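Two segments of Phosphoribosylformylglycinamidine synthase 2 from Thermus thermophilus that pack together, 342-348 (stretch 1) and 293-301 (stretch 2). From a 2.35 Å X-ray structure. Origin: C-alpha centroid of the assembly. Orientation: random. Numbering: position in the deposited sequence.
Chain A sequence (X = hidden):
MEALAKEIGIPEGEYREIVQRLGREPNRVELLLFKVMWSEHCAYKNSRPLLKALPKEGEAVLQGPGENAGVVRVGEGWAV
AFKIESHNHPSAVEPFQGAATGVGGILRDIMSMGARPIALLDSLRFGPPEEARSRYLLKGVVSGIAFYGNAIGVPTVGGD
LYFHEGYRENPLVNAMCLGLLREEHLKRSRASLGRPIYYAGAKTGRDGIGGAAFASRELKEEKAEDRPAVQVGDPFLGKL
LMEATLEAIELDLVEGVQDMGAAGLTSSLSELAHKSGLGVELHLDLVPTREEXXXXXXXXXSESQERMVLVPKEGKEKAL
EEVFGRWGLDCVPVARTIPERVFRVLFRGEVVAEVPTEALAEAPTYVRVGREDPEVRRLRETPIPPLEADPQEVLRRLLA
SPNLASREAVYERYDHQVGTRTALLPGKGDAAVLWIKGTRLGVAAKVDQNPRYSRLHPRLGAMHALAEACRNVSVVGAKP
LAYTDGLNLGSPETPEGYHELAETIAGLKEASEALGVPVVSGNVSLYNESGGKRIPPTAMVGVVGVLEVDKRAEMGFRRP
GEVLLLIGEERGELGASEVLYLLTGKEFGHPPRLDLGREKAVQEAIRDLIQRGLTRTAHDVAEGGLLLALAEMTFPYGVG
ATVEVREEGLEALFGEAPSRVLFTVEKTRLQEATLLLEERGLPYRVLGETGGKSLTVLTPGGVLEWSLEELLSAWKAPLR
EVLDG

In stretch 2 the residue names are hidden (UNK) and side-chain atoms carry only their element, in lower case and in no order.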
# COMPACT_ATOMS: atom_id res chain seq x y z
N VAL A 342 -16.73 -25.77 14.89
CA VAL A 342 -15.42 -26.33 15.21
C VAL A 342 -14.59 -26.56 13.96
O VAL A 342 -15.11 -26.65 12.85
CB VAL A 342 -15.59 -27.69 15.95
CG1 VAL A 342 -14.26 -28.41 16.04
CG2 VAL A 342 -16.15 -27.47 17.34
N PHE A 343 -13.28 -26.64 14.16
CA PHE A 343 -12.36 -26.94 13.07
C PHE A 343 -11.91 -28.36 13.39
O PHE A 343 -11.07 -28.57 14.26
CB PHE A 343 -11.15 -25.99 13.07
CG PHE A 343 -10.20 -26.23 11.93
CD1 PHE A 343 -8.83 -26.17 12.12
CD2 PHE A 343 -10.68 -26.54 10.66
CE1 PHE A 343 -7.94 -26.41 11.08
CE2 PHE A 343 -9.81 -26.78 9.60
CZ PHE A 343 -8.44 -26.72 9.81
N ARG A 344 -12.51 -29.33 12.71
CA ARG A 344 -12.19 -30.74 12.93
C ARG A 344 -11.26 -31.23 11.83
O ARG A 344 -11.59 -31.15 10.65
CB ARG A 344 -13.47 -31.58 12.94
CG ARG A 344 -13.25 -33.05 13.28
CD ARG A 344 -14.56 -33.81 13.16
NE ARG A 344 -15.55 -33.29 14.09
CZ ARG A 344 -16.86 -33.25 13.84
NH1 ARG A 344 -17.69 -32.76 14.74
NH2 ARG A 344 -17.33 -33.69 12.68
N VAL A 345 -10.10 -31.74 12.23
CA VAL A 345 -9.14 -32.22 11.26
C VAL A 345 -9.00 -33.74 11.28
O VAL A 345 -8.67 -34.35 12.31
CB VAL A 345 -7.77 -31.56 11.50
CG1 VAL A 345 -6.79 -31.97 10.41
CG2 VAL A 345 -7.93 -30.05 11.54
N LEU A 346 -9.26 -34.36 10.13
CA LEU A 346 -9.16 -35.80 9.97
C LEU A 346 -7.92 -36.17 9.18
O LEU A 346 -7.56 -35.50 8.21
CB LEU A 346 -10.39 -36.36 9.26
CG LEU A 346 -11.74 -36.24 9.98
CD1 LEU A 346 -12.82 -36.93 9.15
CD2 LEU A 346 -11.66 -36.87 11.36
N PHE A 347 -7.26 -37.24 9.60
CA PHE A 347 -6.07 -37.72 8.92
C PHE A 347 -6.00 -39.22 9.12
O PHE A 347 -6.12 -39.71 10.24
CB PHE A 347 -4.81 -37.06 9.48
CG PHE A 347 -3.53 -37.54 8.85
CD1 PHE A 347 -2.60 -38.25 9.58
CD2 PHE A 347 -3.26 -37.26 7.51
CE1 PHE A 347 -1.40 -38.69 9.00
CE2 PHE A 347 -2.06 -37.68 6.92
CZ PHE A 347 -1.13 -38.40 7.66
N ARG A 348 -5.82 -39.94 8.02
CA ARG A 348 -5.73 -41.39 8.04
C ARG A 348 -6.74 -42.01 9.01
O ARG A 348 -6.38 -42.77 9.90
CB ARG A 348 -4.30 -41.82 8.40
CG ARG A 348 -3.26 -41.37 7.37
CD ARG A 348 -1.82 -41.73 7.79
NE ARG A 348 -1.59 -43.17 7.88
CZ ARG A 348 -1.33 -43.96 6.84
NH1 ARG A 348 -1.12 -45.26 7.03
NH2 ARG A 348 -1.27 -43.46 5.61
N UNK A 293 5.57 -38.60 3.25
CA UNK A 293 5.66 -38.64 4.70
C UNK A 293 5.42 -37.35 5.46
O UNK A 293 6.06 -37.07 6.47
N UNK A 294 4.47 -36.55 4.97
CA UNK A 294 4.16 -35.30 5.63
C UNK A 294 3.23 -35.53 6.80
O UNK A 294 2.21 -36.20 6.67
se UNK A 294 3.67 -32.52 2.47
c UNK A 294 4.47 -33.84 3.59
c UNK A 294 3.63 -31.03 3.71
c UNK A 294 3.51 -34.34 4.64
N UNK A 295 3.60 -34.98 7.95
CA UNK A 295 2.81 -35.14 9.16
C UNK A 295 1.60 -34.21 9.19
O UNK A 295 1.53 -33.23 8.44
c UNK A 295 3.67 -34.89 10.40
o UNK A 295 4.21 -33.57 10.34
c UNK A 295 4.80 -35.89 10.45
N UNK A 296 0.62 -34.50 10.06
CA UNK A 296 -0.56 -33.64 10.14
C UNK A 296 -0.25 -32.14 10.27
O UNK A 296 -0.73 -31.35 9.47
c UNK A 296 -1.31 -34.21 11.33
c UNK A 296 -1.06 -35.68 11.18
c UNK A 296 0.43 -35.72 10.87
N UNK A 297 0.56 -31.76 11.25
CA UNK A 297 0.88 -30.34 11.42
C UNK A 297 1.55 -29.72 10.19
O UNK A 297 1.30 -28.56 9.87
c UNK A 297 3.16 -32.19 13.03
c UNK A 297 3.14 -30.71 12.66
c UNK A 297 1.75 -30.10 12.67
o UNK A 297 2.07 -32.78 13.20
o UNK A 297 4.26 -32.76 13.15
N UNK A 298 2.38 -30.49 9.50
CA UNK A 298 3.05 -30.00 8.29
C UNK A 298 2.05 -29.64 7.20
O UNK A 298 2.18 -28.62 6.53
c UNK A 298 6.16 -32.33 8.06
c UNK A 298 4.01 -31.06 7.74
c UNK A 298 5.30 -31.17 8.52
o UNK A 298 7.35 -32.36 8.44
o UNK A 298 5.65 -33.21 7.33
N UNK A 299 1.04 -30.49 7.02
CA UNK A 299 0.03 -30.23 6.01
C UNK A 299 -0.80 -29.03 6.44
O UNK A 299 -1.06 -28.13 5.65
c UNK A 299 -1.04 -33.92 5.35
c UNK A 299 -0.15 -32.69 5.23
c UNK A 299 0.21 -32.42 3.77
c UNK A 299 -0.86 -31.46 5.82
N UNK A 300 -1.19 -29.03 7.71
CA UNK A 300 -2.02 -27.96 8.27
C UNK A 300 -1.38 -26.57 8.28
O UNK A 300 -2.06 -25.57 8.06
c UNK A 300 -2.44 -28.31 9.69
c UNK A 300 -3.51 -29.39 9.87
c UNK A 300 -4.86 -28.84 9.47
c UNK A 300 -3.53 -29.84 11.32
N UNK A 301 -0.07 -26.51 8.52
CA UNK A 301 0.59 -25.21 8.60
C UNK A 301 1.45 -24.81 7.41
O UNK A 301 2.06 -23.74 7.42
c UNK A 301 1.40 -25.15 9.89
c UNK A 301 1.28 -25.21 12.40
c UNK A 301 -0.70 -24.53 11.06
c UNK A 301 0.52 -25.44 11.12

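Strand 342-347 offers alternate side chains to its partner: Phe-343, Val-345 and Phe-347 point toward stretch 2, while Arg-344 and Leu-346 stay out of reach. The hidden positions can be read against that apolar row.

Position 293 has no side-chain atoms, and its phi of 56° by itself favours the residue this implies, Gly-293. Position 294 carries an unbranched chain of two carbons, a selenium and a last carbon; its CA-to-CB bond points sideways and the end of the chain leads away, so that only the backbone comes near the Phe-347 ring. This is selenomethionine, Met-294, and O of Met-294 lies 4.1 Å from CZ of Phe-347.

At 295 one carbon bears an oxygen and a carbon, and the CA-to-CB bond points away from the strand. This is Thr-295, at the N-cap position. At 296 three carbons close a ring onto the backbone N and press against the ring of Phe-347. This is Pro-296, whose CG sits 3.4 Å from CD1 of Phe-347. Proline suits a helix's first turn, where its lack of an amide hydrogen costs no helical bond.

Positions 297 and 298 each show three carbons, the third carrying two oxygens, with neither side chain reaching stretch 1. The chain length gives Glu-297 and Glu-298. Both turn back to Thr-295: N of Thr-295 donates to OE2 of Glu-298 at 2.8 Å, and OG1 of Thr-295 makes a weak hydrogen bond to OE1 of Glu-297 at 2.9 Å.

Position 299 has four carbons forked at the second, pointing toward the strand, with one tip near the Phe-347 ring. The fork identifies Leu-299, whose CD1 is 4.2 Å from CE2 of Phe-347. Position 300 repeats the pattern, and one tip touches both Phe-343 and Val-345. It is Leu-300: CD2 of Leu-300 lies 3.8 Å from CG1 of Val-345 and 4.2 Å from CZ of Phe-343. Position 301 has the same forked four carbons but lies out of reach; it is Leu-301.

The contact works by apolar packing, with no hydrogen bond between the stretches and 249 Å² buried in all. Phe-347 gives the most area on the strand and gathers Met-294, Pro-296 and Leu-299 around its ring; Leu-300 packs against Val-345 and Phe-343. The axes cross at 127°, 10.4 Å apart at their closest. The rule for a designer is a separation of tasks: alternate strand residues supply the apolar surface, proline and two leucines meet it, and the threonine and glutamates organise the helix start without touching the strand.

Stretch 2 293-301: GMTPEELLL
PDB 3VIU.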